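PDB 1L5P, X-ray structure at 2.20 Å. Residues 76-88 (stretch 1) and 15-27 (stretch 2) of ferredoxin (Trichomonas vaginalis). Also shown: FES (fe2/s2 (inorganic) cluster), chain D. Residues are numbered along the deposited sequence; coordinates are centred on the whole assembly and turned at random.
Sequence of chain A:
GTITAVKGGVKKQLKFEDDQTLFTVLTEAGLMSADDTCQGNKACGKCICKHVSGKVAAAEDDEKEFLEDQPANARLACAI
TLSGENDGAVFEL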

# COMPACT_ATOMS: atom_id res chain seq x y z
N LEU A 76 -3.30 -4.59 1.29
CA LEU A 76 -2.53 -4.34 2.50
C LEU A 76 -1.25 -3.67 2.02
O LEU A 76 -0.48 -4.27 1.28
CB LEU A 76 -2.17 -5.64 3.21
CG LEU A 76 -3.25 -6.44 3.95
CD1 LEU A 76 -2.57 -7.56 4.71
CD2 LEU A 76 -4.04 -5.54 4.89
N ALA A 77 -1.01 -2.44 2.44
CA ALA A 77 0.18 -1.72 2.02
C ALA A 77 1.46 -2.50 2.31
O ALA A 77 2.38 -2.47 1.50
CB ALA A 77 0.22 -0.36 2.70
N CYS A 78 1.53 -3.19 3.44
CA CYS A 78 2.75 -3.93 3.75
C CYS A 78 2.91 -5.24 2.97
O CYS A 78 3.98 -5.87 2.99
CB CYS A 78 2.86 -4.20 5.26
SG CYS A 78 1.57 -5.25 5.92
N ALA A 79 1.86 -5.65 2.26
CA ALA A 79 1.89 -6.87 1.46
C ALA A 79 2.44 -6.56 0.07
O ALA A 79 2.75 -7.47 -0.70
CB ALA A 79 0.50 -7.44 1.35
N ILE A 80 2.56 -5.27 -0.24
CA ILE A 80 3.06 -4.83 -1.54
C ILE A 80 4.51 -4.40 -1.48
O ILE A 80 4.84 -3.39 -0.87
CB ILE A 80 2.20 -3.68 -2.06
CG1 ILE A 80 0.77 -4.16 -2.27
CG2 ILE A 80 2.77 -3.15 -3.36
CD1 ILE A 80 -0.23 -3.06 -2.42
N THR A 81 5.37 -5.18 -2.12
CA THR A 81 6.80 -4.89 -2.18
C THR A 81 7.05 -4.12 -3.47
O THR A 81 6.89 -4.68 -4.56
CB THR A 81 7.64 -6.19 -2.22
OG1 THR A 81 7.25 -7.04 -1.13
CG2 THR A 81 9.12 -5.88 -2.11
N LEU A 82 7.43 -2.85 -3.35
CA LEU A 82 7.66 -2.02 -4.52
C LEU A 82 8.93 -2.28 -5.31
O LEU A 82 10.01 -2.50 -4.74
CB LEU A 82 7.61 -0.55 -4.12
CG LEU A 82 6.26 -0.14 -3.53
CD1 LEU A 82 6.40 1.21 -2.87
CD2 LEU A 82 5.19 -0.10 -4.61
N SER A 83 8.78 -2.26 -6.63
CA SER A 83 9.88 -2.48 -7.56
C SER A 83 9.61 -1.64 -8.81
O SER A 83 8.55 -1.00 -8.93
CB SER A 83 9.97 -3.95 -7.94
OG SER A 83 8.68 -4.48 -8.19
N GLY A 84 10.56 -1.64 -9.74
CA GLY A 84 10.39 -0.86 -10.96
C GLY A 84 9.05 -1.03 -11.64
O GLY A 84 8.49 -0.08 -12.18
N GLU A 85 8.52 -2.25 -11.62
CA GLU A 85 7.24 -2.54 -12.26
C GLU A 85 6.06 -1.76 -11.66
O GLU A 85 5.01 -1.62 -12.29
CB GLU A 85 6.95 -4.04 -12.20
CG GLU A 85 7.05 -4.63 -10.80
CD GLU A 85 6.04 -5.74 -10.56
OE1 GLU A 85 6.42 -6.92 -10.69
OE2 GLU A 85 4.87 -5.44 -10.23
N ASN A 86 6.25 -1.24 -10.45
CA ASN A 86 5.19 -0.50 -9.78
C ASN A 86 5.29 1.01 -10.00
O ASN A 86 4.45 1.78 -9.53
CB ASN A 86 5.21 -0.80 -8.28
CG ASN A 86 5.17 -2.29 -7.98
OD1 ASN A 86 6.08 -2.84 -7.37
ND2 ASN A 86 4.10 -2.95 -8.43
N ASP A 87 6.31 1.44 -10.72
CA ASP A 87 6.50 2.87 -10.99
C ASP A 87 5.29 3.48 -11.70
O ASP A 87 4.95 3.11 -12.82
CB ASP A 87 7.77 3.08 -11.83
CG ASP A 87 8.16 4.55 -11.92
OD1 ASP A 87 9.14 4.85 -12.64
OD2 ASP A 87 7.49 5.40 -11.29
N GLY A 88 4.65 4.44 -11.04
CA GLY A 88 3.50 5.07 -11.64
C GLY A 88 2.19 4.59 -11.05
O GLY A 88 1.13 5.11 -11.39
FE1 FES D . -0.21 -5.11 9.95
FE2 FES D . 0.08 -4.42 7.33
S1 FES D . -1.15 -6.10 8.16
S2 FES D . 1.02 -3.42 9.12
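Stretch 2, residues 15-27: KFEDDQTLFTVLT

Stretch 2 runs antiparallel to stretch 1: F23 lies beside C78, T21 beside T81, and D18 beside S83, with CA atoms 4.5, 4.3 and 4.6 Å apart in these pairs. It begins extended, reverses through a type II turn from E17 to Q20, in which D19 adopts a positive phi of 75°, and enters a helix at L22 with T21 as the N-cap residue. Backbone hydrogen bonds fix this register. D19 N donates to L82 O (2.7 Å), L82 N to Q20 O (2.6 Å) and L22 N to I80 O (3.0 Å), while a weak bond joins F23 N to A77 O (3.2 Å). The first turn of a helix leaves its amide groups without partners inside the helix, and here the carbonyls of I80 and A77 receive those of L22 and F23.

L82 is the residue of stretch 1 most covered by stretch 2. With chi1 m and chi2 t, its CD1 reaches a pocket formed by F16 CB (3.7 Å), V25 CG2 (3.8 Å) and L22 CD1 (4.2 Å). L22 is t, p, a rotamer that also places its CD2 4.0 Å from A77 CB. The F16 ring, at chi1 69° (p) and chi2 70°, turns one face to L82, whose CB stands 4.0 Å from the ring centroid and close to the ring normal. The ring reaches on to the two ends of the 3-10 segment 84-86, where F16 CZ is 3.3 Å from S83 O, just before it, and 4.0 Å from D87 N, just after it, the latter near the ring plane. N86, chi1 m, supports this bend from within stretch 1: its OD1 accepts hydrogen bonds from S83 N (2.9 Å) and from S83 OG (3.2 Å), the serine being p.

T21 and T81 point to the same face of the pairing, opposite to that of L82 and Q20. The p rotamer of T21 brings its OG1 to 2.9 Å from T24 OG1, a hydrogen bond across the first helical turn, and leaves its CG2 3.9 Å from C78 O. T81, m, instead lays CG2 against D19 CA (3.7 Å). Q20 OE1 folds back to accept a hydrogen bond from E17 N (3.1 Å), bracing the turn.

At the helix, A77 CB packs against F23 CB (4.0 Å) and L26 CD1 (4.2 Å), and C78 CB lies 3.5 Å from F23 CB. C78 is p, which directs SG to the cluster iron FE2 (2.2 Å). The t rotamer of F23 carries its ring beyond this contact to the same cluster, with CE1 3.6 Å from FES S2, which lies over one ring face.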

# COMPACT_ATOMS: atom_id res chain seq x y z
N LYS A 15 8.54 8.89 -3.73
CA LYS A 15 9.58 8.10 -4.38
C LYS A 15 9.80 6.85 -3.54
O LYS A 15 9.67 6.88 -2.33
CB LYS A 15 10.91 8.87 -4.46
CG LYS A 15 10.80 10.36 -4.20
CD LYS A 15 12.05 11.10 -4.67
CE LYS A 15 11.97 11.43 -6.15
NZ LYS A 15 10.56 11.55 -6.63
N PHE A 16 10.11 5.75 -4.20
CA PHE A 16 10.34 4.52 -3.47
C PHE A 16 11.61 3.87 -3.95
O PHE A 16 12.05 4.11 -5.09
CB PHE A 16 9.17 3.54 -3.63
CG PHE A 16 9.04 2.98 -5.01
CD1 PHE A 16 9.97 2.08 -5.51
CD2 PHE A 16 7.99 3.38 -5.84
CE1 PHE A 16 9.87 1.58 -6.81
CE2 PHE A 16 7.87 2.88 -7.14
CZ PHE A 16 8.82 1.98 -7.63
N GLU A 17 12.19 3.06 -3.08
CA GLU A 17 13.42 2.35 -3.39
C GLU A 17 13.06 0.88 -3.55
O GLU A 17 12.28 0.34 -2.76
CB GLU A 17 14.41 2.53 -2.25
CG GLU A 17 15.55 3.45 -2.57
CD GLU A 17 16.86 2.71 -2.68
OE1 GLU A 17 17.28 2.08 -1.67
OE2 GLU A 17 17.48 2.74 -3.76
N ASP A 18 13.61 0.24 -4.58
CA ASP A 18 13.36 -1.18 -4.84
C ASP A 18 13.31 -1.98 -3.54
O ASP A 18 14.14 -1.77 -2.66
CB ASP A 18 14.49 -1.76 -5.70
CG ASP A 18 14.18 -1.71 -7.18
OD1 ASP A 18 12.99 -1.63 -7.54
OD2 ASP A 18 15.14 -1.77 -7.98
N ASP A 19 12.35 -2.89 -3.45
CA ASP A 19 12.18 -3.78 -2.30
C ASP A 19 11.61 -3.14 -1.05
O ASP A 19 11.61 -3.74 0.02
CB ASP A 19 13.51 -4.47 -2.01
CG ASP A 19 14.10 -5.12 -3.26
OD1 ASP A 19 13.32 -5.51 -4.16
OD2 ASP A 19 15.34 -5.23 -3.35
N GLN A 20 11.11 -1.93 -1.19
CA GLN A 20 10.50 -1.21 -0.08
C GLN A 20 9.02 -1.53 -0.16
O GLN A 20 8.48 -1.69 -1.25
CB GLN A 20 10.70 0.30 -0.26
CG GLN A 20 11.82 0.90 0.56
CD GLN A 20 11.62 2.39 0.82
OE1 GLN A 20 11.33 3.15 -0.10
NE2 GLN A 20 11.79 2.79 2.07
N THR A 21 8.35 -1.65 0.98
CA THR A 21 6.92 -1.93 0.93
C THR A 21 6.18 -0.61 0.90
O THR A 21 6.69 0.41 1.36
CB THR A 21 6.43 -2.71 2.15
OG1 THR A 21 6.50 -1.87 3.31
CG2 THR A 21 7.27 -3.95 2.37
N LEU A 22 4.98 -0.64 0.35
CA LEU A 22 4.15 0.54 0.26
C LEU A 22 3.93 1.09 1.67
O LEU A 22 3.84 2.30 1.87
CB LEU A 22 2.81 0.19 -0.36
CG LEU A 22 1.92 1.39 -0.62
CD1 LEU A 22 2.56 2.30 -1.66
CD2 LEU A 22 0.56 0.91 -1.08
N PHE A 23 3.85 0.17 2.63
CA PHE A 23 3.64 0.50 4.04
C PHE A 23 4.78 1.37 4.53
O PHE A 23 4.56 2.41 5.15
CB PHE A 23 3.58 -0.79 4.88
CG PHE A 23 3.42 -0.55 6.36
CD1 PHE A 23 2.17 -0.25 6.90
CD2 PHE A 23 4.52 -0.64 7.21
CE1 PHE A 23 2.03 -0.04 8.29
CE2 PHE A 23 4.38 -0.44 8.59
CZ PHE A 23 3.13 -0.14 9.13
N THR A 24 6.00 0.92 4.27
CA THR A 24 7.18 1.66 4.68
C THR A 24 7.13 3.05 4.07
O THR A 24 7.27 4.05 4.76
CB THR A 24 8.44 0.97 4.20
OG1 THR A 24 8.47 -0.35 4.76
CG2 THR A 24 9.67 1.74 4.64
N VAL A 25 6.95 3.09 2.75
CA VAL A 25 6.88 4.33 2.01
C VAL A 25 5.77 5.25 2.54
O VAL A 25 6.00 6.43 2.80
CB VAL A 25 6.63 4.03 0.52
CG1 VAL A 25 6.23 5.29 -0.23
CG2 VAL A 25 7.88 3.40 -0.08
N LEU A 26 4.58 4.69 2.70
CA LEU A 26 3.43 5.46 3.18
C LEU A 26 3.58 5.95 4.61
O LEU A 26 3.36 7.13 4.90
CB LEU A 26 2.16 4.62 3.09
CG LEU A 26 1.61 4.37 1.68
CD1 LEU A 26 0.23 3.73 1.78
CD2 LEU A 26 1.55 5.68 0.91
N THR A 27 3.95 5.05 5.52
CA THR A 27 4.10 5.42 6.92
C THR A 27 5.26 6.38 7.17
O THR A 27 5.14 7.27 8.00
CB THR A 27 4.27 4.18 7.83
OG1 THR A 27 5.36 3.38 7.35
CG2 THR A 27 3.00 3.36 7.85